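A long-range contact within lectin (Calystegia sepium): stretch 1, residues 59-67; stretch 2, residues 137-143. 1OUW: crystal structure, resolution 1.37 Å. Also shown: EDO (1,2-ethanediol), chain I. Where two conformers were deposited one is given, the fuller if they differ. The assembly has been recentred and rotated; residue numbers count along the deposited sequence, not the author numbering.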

ATOM      1  N   THR B  59       7.809   2.689  -2.971  1.00 10.85           N
ATOM      2  CA  THR B  59       8.658   3.866  -2.799  1.00 10.95           C
ATOM      3  C   THR B  59       7.787   5.092  -3.083  1.00 11.33           C
ATOM      4  O   THR B  59       7.075   5.141  -4.094  1.00 10.97           O
ATOM      5  CB  THR B  59       9.848   3.833  -3.752  1.00 11.75           C
ATOM      6  OG1 THR B  59      10.732   2.772  -3.378  1.00 13.23           O
ATOM      7  CG2 THR B  59      10.665   5.105  -3.639  1.00 13.13           C
ATOM      8  N   VAL B  60       7.849   6.055  -2.183  1.00 11.15           N
ATOM      9  CA  VAL B  60       7.085   7.278  -2.270  1.00 11.89           C
ATOM     10  C   VAL B  60       8.060   8.440  -2.176  1.00 12.40           C
ATOM     11  O   VAL B  60       9.056   8.352  -1.477  1.00 13.00           O
ATOM     12  CB  VAL B  60       5.992   7.325  -1.187  1.00 12.26           C
ATOM     13  CG1 VAL B  60       5.019   6.147  -1.368  1.00 11.58           C
ATOM     14  CG2 VAL B  60       6.559   7.312   0.221  1.00 12.89           C
ATOM     15  N   GLY B  61       7.758   9.517  -2.888  1.00 12.58           N
ATOM     16  CA  GLY B  61       8.694  10.613  -3.077  1.00 12.45           C
ATOM     17  C   GLY B  61       9.651  10.278  -4.187  1.00 13.31           C
ATOM     18  O   GLY B  61       9.532   9.227  -4.824  1.00 14.61           O
ATOM     19  N   GLY B  62      10.590  11.167  -4.469  1.00 13.67           N
ATOM     20  CA  GLY B  62      11.567  10.883  -5.506  1.00 14.41           C
ATOM     21  C   GLY B  62      11.010  10.958  -6.918  1.00 15.20           C
ATOM     22  O   GLY B  62      11.609  10.396  -7.825  1.00 15.55           O
ATOM     23  N   GLY B  63       9.924  11.688  -7.122  1.00 15.12           N
ATOM     24  CA  GLY B  63       9.229  11.733  -8.412  1.00 15.27           C
ATOM     25  C   GLY B  63       9.817  12.714  -9.405  1.00 15.30           C
ATOM     26  O   GLY B  63       9.386  12.761 -10.551  1.00 16.32           O
ATOM     27  N   GLY B  64      10.766  13.522  -8.963  1.00 14.74           N
ATOM     28  CA  GLY B  64      11.354  14.556  -9.797  1.00 14.40           C
ATOM     29  C   GLY B  64      12.720  14.181 -10.330  1.00 14.52           C
ATOM     30  O   GLY B  64      13.194  13.065 -10.134  1.00 15.40           O
ATOM     31  N   PRO B  65      13.369  15.148 -10.958  1.00 15.27           N
ATOM     32  CA  PRO B  65      14.658  14.902 -11.614  1.00 16.54           C
ATOM     33  C   PRO B  65      15.838  14.824 -10.680  1.00 18.26           C
ATOM     34  O   PRO B  65      16.883  14.317 -11.089  1.00 19.50           O
ATOM     35  CB  PRO B  65      14.819  16.131 -12.497  1.00 16.92           C
ATOM     36  CG  PRO B  65      14.101  17.216 -11.746  1.00 16.39           C
ATOM     37  CD  PRO B  65      12.899  16.536 -11.147  1.00 16.08           C
ATOM     38  N   ASP B  66      15.722  15.343  -9.465  1.00 18.27           N
ATOM     39  CA  ASP B  66      16.905  15.495  -8.618  1.00 19.81           C
ATOM     40  C   ASP B  66      17.443  14.139  -8.194  1.00 19.68           C
ATOM     41  O   ASP B  66      16.692  13.282  -7.732  1.00 20.38           O
ATOM     42  CB  ASP B  66      16.575  16.305  -7.376  1.00 20.39           C
ATOM     43  CG  ASP B  66      16.243  17.773  -7.671  1.00 21.89           C
ATOM     44  OD1 ASP B  66      16.287  18.240  -8.840  1.00 23.66           O
ATOM     45  OD2 ASP B  66      15.910  18.535  -6.742  1.00 25.55           O
ATOM     46  N   SER B  67      18.747  13.951  -8.366  1.00 20.06           N
ATOM     47  CA  SER B  67      19.367  12.678  -8.082  1.00 21.34           C
ATOM     48  C   SER B  67      19.315  12.330  -6.597  1.00 20.64           C
ATOM     49  O   SER B  67      19.396  13.185  -5.736  1.00 19.28           O
ATOM     50  CB  SER B  67      20.803  12.657  -8.578  1.00 22.87           C
ATOM     51  OG  SER B  67      21.636  13.489  -7.805  1.00 28.21           O
TER
HETATM   52  C1  EDO I 513       5.517  18.168  -4.549  1.00 25.74           C
HETATM   53  O1  EDO I 513       6.086  17.548  -5.689  1.00 24.16           O
HETATM   54  C2  EDO I 513       6.471  17.994  -3.398  1.00 24.43           C
HETATM   55  O2  EDO I 513       6.592  16.616  -3.170  1.00 19.75           O
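Stretch 2, residues 137-143: RSGYYVD

The most striking feature of this contact is a glycine CA seated over the face of a tyrosine ring: the CA of Gly64 stands 3.3 Å from the centroid of the Tyr140 ring, only 8° off the ring normal. So close a CH-pi contact between main chain and an aromatic face depends on the absence of a side chain, since an ideal CB on Gly64 would come within 2.4 Å of Tyr140 CD2. The general principle is that glycine-rich loops let main chain pack where side chains would otherwise intervene.

Stretch 2 enters as a strand at Arg137 and Ser138, turns through Gly139 to Tyr141, and leaves as a strand from Val142. The turn is closed by Gly139 N bonding to Tyr141 O at 2.9 Å, and Asp143 N to Arg137 O at the same length. Against it, stretch 1 runs as a strand to Gly61 and then loosens into a loop. Gly61 lies nearest Tyr141 (CA to CA, 4.5 Å) and Gly63 nearest Tyr140 (CA to CA, 4.2 Å), so the register falls back along stretch 2 as stretch 1 advances.

Two backbone hydrogen bonds join the stretches in this register: Gly62 N donates to Tyr140 O at 3.0 Å, and Gly63 N to Gly139 O at 3.1 Å. The positive phi angles of Gly61 and Gly62, 82° and 73°, are readily adopted by glycine. An ideal CB on Gly63 would clash with Gly139 O at 2.8 Å.

Two waters bridge the stretches. The O of one water accepts from Gly61 N at 3.1 Å and donates to Gly139 O at 2.8 Å; another accepts from Gly64 N and donates to Tyr140 O. Farther along, Pro65 CD packs 3.7 Å from Tyr140 CE2, and Tyr141 OH makes a weak hydrogen bond to Asp66 OD2 at 3.2 Å.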

ATOM      1  N   ARG B 137       1.236  11.643   1.617  1.00 11.15           N
ATOM      2  CA  ARG B 137       1.237  12.305   0.318  1.00 11.57           C
ATOM      3  C   ARG B 137       2.662  12.483  -0.132  1.00 11.20           C
ATOM      4  O   ARG B 137       3.557  12.639   0.706  1.00 11.66           O
ATOM      5  CB  ARG B 137       0.538  13.659   0.382  1.00 11.88           C
ATOM      6  CG  ARG B 137      -0.919  13.606   0.864  1.00 11.37           C
ATOM      7  CD  ARG B 137      -1.671  14.903   0.641  1.00 14.09           C
ATOM      8  NE  ARG B 137      -1.946  15.135  -0.778  1.00 14.27           N
ATOM      9  CZ  ARG B 137      -2.949  14.590  -1.441  1.00 16.59           C
ATOM     10  NH1 ARG B 137      -3.813  13.809  -0.802  1.00 15.20           N
ATOM     11  NH2 ARG B 137      -3.117  14.827  -2.738  1.00 17.41           N
ATOM     12  N   SER B 138       2.887  12.475  -1.426  1.00 11.69           N
ATOM     13  CA  SER B 138       4.236  12.640  -1.956  1.00 12.07           C
ATOM     14  C   SER B 138       4.189  13.107  -3.386  1.00 12.33           C
ATOM     15  O   SER B 138       3.215  12.930  -4.094  1.00 12.58           O
ATOM     16  CB  SER B 138       5.037  11.341  -1.882  1.00 12.17           C
ATOM     17  OG  SER B 138       4.482  10.378  -2.745  1.00 12.98           O
ATOM     18  N   GLY B 139       5.306  13.658  -3.824  1.00 13.05           N
ATOM     19  CA  GLY B 139       5.525  14.012  -5.213  1.00 13.52           C
ATOM     20  C   GLY B 139       7.008  13.906  -5.508  1.00 12.95           C
ATOM     21  O   GLY B 139       7.581  12.816  -5.492  1.00 13.16           O
ATOM     22  N   TYR B 140       7.646  15.044  -5.719  1.00 13.33           N
ATOM     23  CA  TYR B 140       9.092  15.058  -5.792  1.00 12.95           C
ATOM     24  C   TYR B 140       9.691  14.716  -4.432  1.00 12.96           C
ATOM     25  O   TYR B 140      10.753  14.115  -4.350  1.00 13.32           O
ATOM     26  CB  TYR B 140       9.603  16.415  -6.253  1.00 14.43           C
ATOM     27  CG  TYR B 140       9.386  16.715  -7.731  1.00 13.16           C
ATOM     28  CD1 TYR B 140       8.509  15.980  -8.519  1.00 13.62           C
ATOM     29  CD2 TYR B 140      10.081  17.741  -8.335  1.00 13.60           C
ATOM     30  CE1 TYR B 140       8.334  16.269  -9.859  1.00 13.57           C
ATOM     31  CE2 TYR B 140       9.912  18.030  -9.650  1.00 14.27           C
ATOM     32  CZ  TYR B 140       9.024  17.307 -10.418  1.00 13.82           C
ATOM     33  OH  TYR B 140       8.854  17.598 -11.772  1.00 17.27           O
ATOM     34  N   TYR B 141       8.994  15.099  -3.365  1.00 13.11           N
ATOM     35  CA  TYR B 141       9.457  14.889  -1.991  1.00 13.76           C
ATOM     36  C   TYR B 141       8.339  14.234  -1.193  1.00 13.44           C
ATOM     37  O   TYR B 141       7.362  13.772  -1.765  1.00 13.18           O
ATOM     38  CB  TYR B 141       9.903  16.209  -1.363  0.50 15.16           C
ATOM     39  CG  TYR B 141      10.799  16.940  -2.306  0.50 16.47           C
ATOM     40  CD1 TYR B 141      10.439  18.168  -2.840  0.50 19.00           C
ATOM     41  CD2 TYR B 141      11.964  16.343  -2.751  0.50 18.73           C
ATOM     42  CE1 TYR B 141      11.259  18.808  -3.748  0.50 18.87           C
ATOM     43  CE2 TYR B 141      12.787  16.964  -3.653  0.50 18.96           C
ATOM     44  CZ  TYR B 141      12.430  18.190  -4.157  0.50 19.10           C
ATOM     45  OH  TYR B 141      13.250  18.804  -5.069  0.50 21.68           O
ATOM     46  N   VAL B 142       8.498  14.097   0.113  1.00 13.17           N
ATOM     47  CA  VAL B 142       7.437  13.508   0.932  1.00 13.00           C
ATOM     48  C   VAL B 142       6.681  14.650   1.580  1.00 12.60           C
ATOM     49  O   VAL B 142       7.238  15.405   2.376  1.00 13.87           O
ATOM     50  CB  VAL B 142       7.994  12.534   1.969  1.00 12.79           C
ATOM     51  CG1 VAL B 142       6.860  11.988   2.838  1.00 13.72           C
ATOM     52  CG2 VAL B 142       8.772  11.410   1.266  1.00 13.24           C
ATOM     53  N   ASP B 143       5.402  14.793   1.246  1.00 12.56           N
ATOM     54  CA  ASP B 143       4.576  15.902   1.685  1.00 13.24           C
ATOM     55  C   ASP B 143       3.847  15.629   2.987  1.00 13.16           C
ATOM     56  O   ASP B 143       3.522  16.574   3.701  1.00 13.54           O
ATOM     57  CB  ASP B 143       3.560  16.245   0.614  1.00 13.08           C
ATOM     58  CG  ASP B 143       4.186  16.764  -0.639  1.00 16.13           C
ATOM     59  OD1 ASP B 143       4.465  15.941  -1.521  1.00 15.29           O
ATOM     60  OD2 ASP B 143       4.377  17.993  -0.857  1.00 20.99           O
TER
HETATM   61  O   HOH W   1       5.970  10.617  -5.108  1.00 13.70           O
HETATM   62  O   HOH W   2      12.202  14.349  -6.645  1.00 18.15           O